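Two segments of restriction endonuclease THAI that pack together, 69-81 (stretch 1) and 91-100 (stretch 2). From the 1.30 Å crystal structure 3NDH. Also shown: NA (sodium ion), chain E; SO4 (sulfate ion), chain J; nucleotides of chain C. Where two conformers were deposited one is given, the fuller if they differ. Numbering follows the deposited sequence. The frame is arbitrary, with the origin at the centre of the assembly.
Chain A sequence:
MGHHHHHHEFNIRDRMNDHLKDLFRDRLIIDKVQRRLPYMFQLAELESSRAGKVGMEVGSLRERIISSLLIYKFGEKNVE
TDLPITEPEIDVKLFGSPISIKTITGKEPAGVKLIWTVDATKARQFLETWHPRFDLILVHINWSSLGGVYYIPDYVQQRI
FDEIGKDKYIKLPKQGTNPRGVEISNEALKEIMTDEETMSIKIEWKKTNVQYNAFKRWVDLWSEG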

# COMPACT_ATOMS: atom_id res chain seq x y z
N LEU A 69 -3.79 17.87 -7.97
CA LEU A 69 -3.23 19.10 -8.56
C LEU A 69 -3.71 19.28 -9.98
O LEU A 69 -4.02 20.37 -10.39
CB LEU A 69 -1.69 19.04 -8.50
CG LEU A 69 -0.96 20.27 -9.02
CD1 LEU A 69 -1.19 21.47 -8.14
CD2 LEU A 69 0.52 19.92 -9.15
N LEU A 70 -3.75 18.19 -10.75
CA LEU A 70 -4.25 18.26 -12.11
C LEU A 70 -5.72 18.66 -12.12
O LEU A 70 -6.13 19.49 -12.92
CB LEU A 70 -4.09 16.94 -12.84
CG LEU A 70 -2.69 16.34 -12.88
CD1 LEU A 70 -2.68 15.04 -13.65
CD2 LEU A 70 -1.68 17.33 -13.46
N ILE A 71 -6.52 18.07 -11.24
CA ILE A 71 -7.95 18.45 -11.15
C ILE A 71 -8.10 19.93 -10.79
O ILE A 71 -8.89 20.65 -11.40
CB ILE A 71 -8.71 17.60 -10.11
CG1 ILE A 71 -8.78 16.12 -10.55
CG2 ILE A 71 -10.11 18.16 -9.90
CD1 ILE A 71 -9.13 15.12 -9.44
N TYR A 72 -7.29 20.38 -9.83
CA TYR A 72 -7.29 21.79 -9.43
C TYR A 72 -7.09 22.72 -10.62
O TYR A 72 -7.86 23.65 -10.80
CB TYR A 72 -6.21 21.98 -8.34
CG TYR A 72 -5.94 23.44 -7.97
CD1 TYR A 72 -6.92 24.24 -7.42
CD2 TYR A 72 -4.69 24.00 -8.17
CE1 TYR A 72 -6.66 25.57 -7.09
CE2 TYR A 72 -4.42 25.30 -7.84
CZ TYR A 72 -5.41 26.08 -7.30
OH TYR A 72 -5.12 27.41 -6.99
N LYS A 73 -6.08 22.49 -11.45
CA LYS A 73 -5.82 23.35 -12.58
C LYS A 73 -6.80 23.14 -13.73
O LYS A 73 -7.28 24.13 -14.32
CB LYS A 73 -4.39 23.20 -13.12
CG LYS A 73 -4.18 24.06 -14.37
CD LYS A 73 -2.73 24.28 -14.66
CE LYS A 73 -2.52 25.11 -15.90
NZ LYS A 73 -3.01 26.51 -15.80
N PHE A 74 -7.06 21.89 -14.11
CA PHE A 74 -7.73 21.63 -15.39
C PHE A 74 -9.22 21.32 -15.29
O PHE A 74 -9.91 21.36 -16.32
CB PHE A 74 -7.01 20.50 -16.11
CG PHE A 74 -5.61 20.84 -16.47
CD1 PHE A 74 -5.35 21.73 -17.49
CD2 PHE A 74 -4.55 20.30 -15.78
CE1 PHE A 74 -4.05 22.05 -17.83
CE2 PHE A 74 -3.25 20.63 -16.11
CZ PHE A 74 -3.00 21.49 -17.13
N GLY A 75 -9.70 21.05 -14.08
CA GLY A 75 -11.10 20.70 -13.85
C GLY A 75 -11.34 19.20 -13.84
O GLY A 75 -10.71 18.46 -14.58
N GLU A 76 -12.29 18.75 -13.02
CA GLU A 76 -12.61 17.33 -12.92
C GLU A 76 -13.04 16.73 -14.25
O GLU A 76 -12.72 15.58 -14.55
CB GLU A 76 -13.66 17.06 -11.83
CG GLU A 76 -15.00 17.73 -12.02
CD GLU A 76 -15.94 17.51 -10.85
OE1 GLU A 76 -15.59 16.75 -9.92
OE2 GLU A 76 -17.04 18.10 -10.87
N LYS A 77 -13.74 17.50 -15.08
CA LYS A 77 -14.18 17.02 -16.38
C LYS A 77 -13.02 16.59 -17.29
O LYS A 77 -13.20 15.76 -18.18
CB LYS A 77 -15.03 18.08 -17.09
CG LYS A 77 -16.34 18.41 -16.38
CD LYS A 77 -17.13 19.48 -17.13
CE LYS A 77 -18.37 19.92 -16.37
NZ LYS A 77 -19.38 18.83 -16.28
N ASN A 78 -11.82 17.14 -17.05
CA ASN A 78 -10.67 16.93 -17.94
C ASN A 78 -9.58 16.02 -17.38
O ASN A 78 -8.54 15.82 -18.00
CB ASN A 78 -10.07 18.28 -18.30
CG ASN A 78 -11.04 19.16 -19.04
OD1 ASN A 78 -11.65 18.72 -20.02
ND2 ASN A 78 -11.22 20.39 -18.58
N VAL A 79 -9.83 15.47 -16.20
CA VAL A 79 -8.90 14.56 -15.55
C VAL A 79 -9.65 13.28 -15.28
O VAL A 79 -10.66 13.29 -14.58
CB VAL A 79 -8.35 15.14 -14.24
CG1 VAL A 79 -7.31 14.19 -13.63
CG2 VAL A 79 -7.71 16.49 -14.49
N GLU A 80 -9.16 12.18 -15.83
CA GLU A 80 -9.80 10.89 -15.63
C GLU A 80 -9.00 10.10 -14.60
O GLU A 80 -7.88 9.65 -14.87
CB GLU A 80 -9.88 10.12 -16.95
CG GLU A 80 -10.70 10.84 -18.03
CD GLU A 80 -9.97 12.00 -18.73
OE1 GLU A 80 -8.75 11.91 -18.97
OE2 GLU A 80 -10.63 13.02 -19.07
N THR A 81 -9.59 9.95 -13.41
CA THR A 81 -8.96 9.25 -12.29
C THR A 81 -9.49 7.83 -12.13
O THR A 81 -9.01 7.09 -11.30
CB THR A 81 -9.20 10.00 -10.97
OG1 THR A 81 -10.60 10.26 -10.79
CG2 THR A 81 -8.43 11.32 -10.96
N ASP A 91 -1.52 6.02 -14.21
CA ASP A 91 -2.20 6.37 -12.98
C ASP A 91 -3.37 7.30 -13.15
O ASP A 91 -4.29 7.28 -12.32
CB ASP A 91 -1.18 6.97 -12.02
CG ASP A 91 -0.19 5.96 -11.54
OD1 ASP A 91 -0.58 4.86 -11.08
OD2 ASP A 91 1.03 6.22 -11.63
N VAL A 92 -3.36 8.10 -14.20
CA VAL A 92 -4.33 9.16 -14.41
C VAL A 92 -4.25 9.56 -15.87
O VAL A 92 -3.24 9.29 -16.53
CB VAL A 92 -4.04 10.35 -13.44
CG1 VAL A 92 -2.73 11.06 -13.77
CG2 VAL A 92 -5.20 11.31 -13.36
N LYS A 93 -5.32 10.11 -16.41
CA LYS A 93 -5.30 10.68 -17.74
C LYS A 93 -5.70 12.13 -17.66
O LYS A 93 -6.52 12.52 -16.83
CB LYS A 93 -6.21 9.93 -18.71
CG LYS A 93 -5.93 8.45 -18.81
CD LYS A 93 -6.93 7.81 -19.75
CE LYS A 93 -6.68 6.34 -19.84
NZ LYS A 93 -7.65 5.67 -20.78
N LEU A 94 -5.11 12.92 -18.55
CA LEU A 94 -5.32 14.35 -18.61
C LEU A 94 -5.73 14.67 -20.05
O LEU A 94 -4.95 14.45 -20.98
CB LEU A 94 -4.03 15.10 -18.23
CG LEU A 94 -4.04 16.63 -18.30
CD1 LEU A 94 -5.13 17.24 -17.40
CD2 LEU A 94 -2.66 17.12 -17.87
N PHE A 95 -6.96 15.16 -20.21
CA PHE A 95 -7.56 15.32 -21.54
C PHE A 95 -7.37 14.04 -22.36
O PHE A 95 -7.09 14.10 -23.56
CB PHE A 95 -7.02 16.54 -22.29
CG PHE A 95 -7.33 17.85 -21.62
CD1 PHE A 95 -8.45 18.59 -22.00
CD2 PHE A 95 -6.51 18.35 -20.62
CE1 PHE A 95 -8.74 19.80 -21.39
CE2 PHE A 95 -6.78 19.58 -20.02
CZ PHE A 95 -7.90 20.30 -20.40
N GLY A 96 -7.53 12.89 -21.70
CA GLY A 96 -7.43 11.58 -22.34
C GLY A 96 -6.03 11.02 -22.50
O GLY A 96 -5.86 9.88 -22.91
N SER A 97 -5.01 11.81 -22.15
CA SER A 97 -3.62 11.41 -22.35
C SER A 97 -3.07 10.77 -21.06
O SER A 97 -3.12 11.40 -20.02
CB SER A 97 -2.79 12.62 -22.73
OG SER A 97 -1.48 12.21 -23.08
N PRO A 98 -2.49 9.56 -21.16
CA PRO A 98 -2.07 8.84 -19.96
C PRO A 98 -0.82 9.43 -19.30
O PRO A 98 0.11 9.88 -19.98
CB PRO A 98 -1.81 7.42 -20.46
CG PRO A 98 -1.58 7.55 -21.91
CD PRO A 98 -2.23 8.80 -22.39
N ILE A 99 -0.80 9.40 -17.97
CA ILE A 99 0.33 9.88 -17.18
C ILE A 99 0.69 8.82 -16.12
O ILE A 99 -0.17 8.29 -15.45
CB ILE A 99 0.01 11.22 -16.47
CG1 ILE A 99 -0.32 12.34 -17.47
CG2 ILE A 99 1.18 11.65 -15.56
CD1 ILE A 99 -0.87 13.59 -16.85
N SER A 100 1.98 8.54 -16.01
CA SER A 100 2.57 7.76 -14.94
C SER A 100 3.07 8.73 -13.89
O SER A 100 3.73 9.70 -14.22
CB SER A 100 3.75 6.99 -15.51
OG SER A 100 4.52 6.39 -14.49
NA NA E . 2.80 5.25 -10.37
S SO4 J . -14.25 21.85 -11.58
O1 SO4 J . -14.28 23.02 -10.70
O2 SO4 J . -15.55 21.19 -11.53
O3 SO4 J . -13.96 22.34 -12.92
O4 SO4 J . -13.23 20.91 -11.13
P DC C 7 2.03 1.94 -9.55
OP1 DC C 7 1.66 3.25 -10.10
OP2 DC C 7 3.15 1.17 -10.17
O5' DC C 7 2.35 2.13 -8.00
C5' DC C 7 1.66 3.10 -7.23
C4' DC C 7 2.13 3.02 -5.80
O4' DC C 7 1.89 1.69 -5.31
C3' DC C 7 3.63 3.22 -5.60
O3' DC C 7 3.93 4.64 -5.56
C2' DC C 7 3.85 2.54 -4.25
C1' DC C 7 2.73 1.48 -4.17
N1 DC C 7 3.18 0.08 -4.19
C2 DC C 7 3.28 -0.60 -2.97
O2 DC C 7 2.86 -0.05 -1.94
N3 DC C 7 3.80 -1.85 -2.94
C4 DC C 7 4.20 -2.43 -4.07
N4 DC C 7 4.77 -3.64 -3.99
C5 DC C 7 4.05 -1.79 -5.34
C6 DC C 7 3.53 -0.55 -5.35
O HOH W 1 -6.30 8.24 -10.89
O HOH W 2 3.50 4.60 -12.58
O HOH W 3 1.58 6.22 -8.51
O HOH W 4 4.73 3.86 -9.48

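Stretch 1 is the end of a helix, a short 3-10 segment and a brief strand. Stretch 2 is a hairpin whose first strand runs antiparallel to that brief strand.

Asp-91 binds the sodium ion through OD2 (2.4 Å to NA), and OP1 of DC7 is 2.3 Å from NA. Its carbonyl also takes part in a water bridge: water 1 donates to Asp-91 O (2.6 Å) and to Thr-81 O (3.0 Å).

Val-92 makes apolar contacts with both the strand and the helix of stretch 1. Its CG2 lies 3.6 Å from Val-79 CG1, and its CG1 lies 4.0 Å from Leu-70 CD1.

Lys-93 forms the hydrogen-bonded pair with Glu-80. Glu-80 N donates to Lys-93 O (2.8 Å), and Lys-93 N donates to Glu-80 O (3.0 Å). The end of the lysine side chain leads away and bonds elsewhere in the structure.

Leu-94 faces Val-79 in the non-hydrogen-bonded pair. Both side chains lie on the same face of the sheet, where the helix packs. Leu-94 CD1 is 3.5 Å from Phe-74 CD2 and 4.0 Å from Val-79 CG2.

A type I' turn runs from Leu-94 to Ser-97. Within it, Phe-95 N donates to Asn-78 O (2.8 Å), in a nearly straight bond. The Phe-95 ring bends back over stretch 1. Asn-78 CB sits over one ring face, 3.7 Å from the centroid of Phe-95. Asn-78 ND2 donates to Phe-74 O (2.8 Å), which ties this residue to the helix end. Phe-74 CD1 meets the edge of the Phe-95 ring, 3.6 Å from CE2.

Gly-96 has positive phi, which favours glycine. Its N donates to Glu-80 OE1 (3.1 Å), so the carboxylate is bonded to the backbone of the turn.

Ser-97 and Pro-98 point away. Ile-99 returns to the helix, with CD1 4.0 Å from Leu-70 CD1.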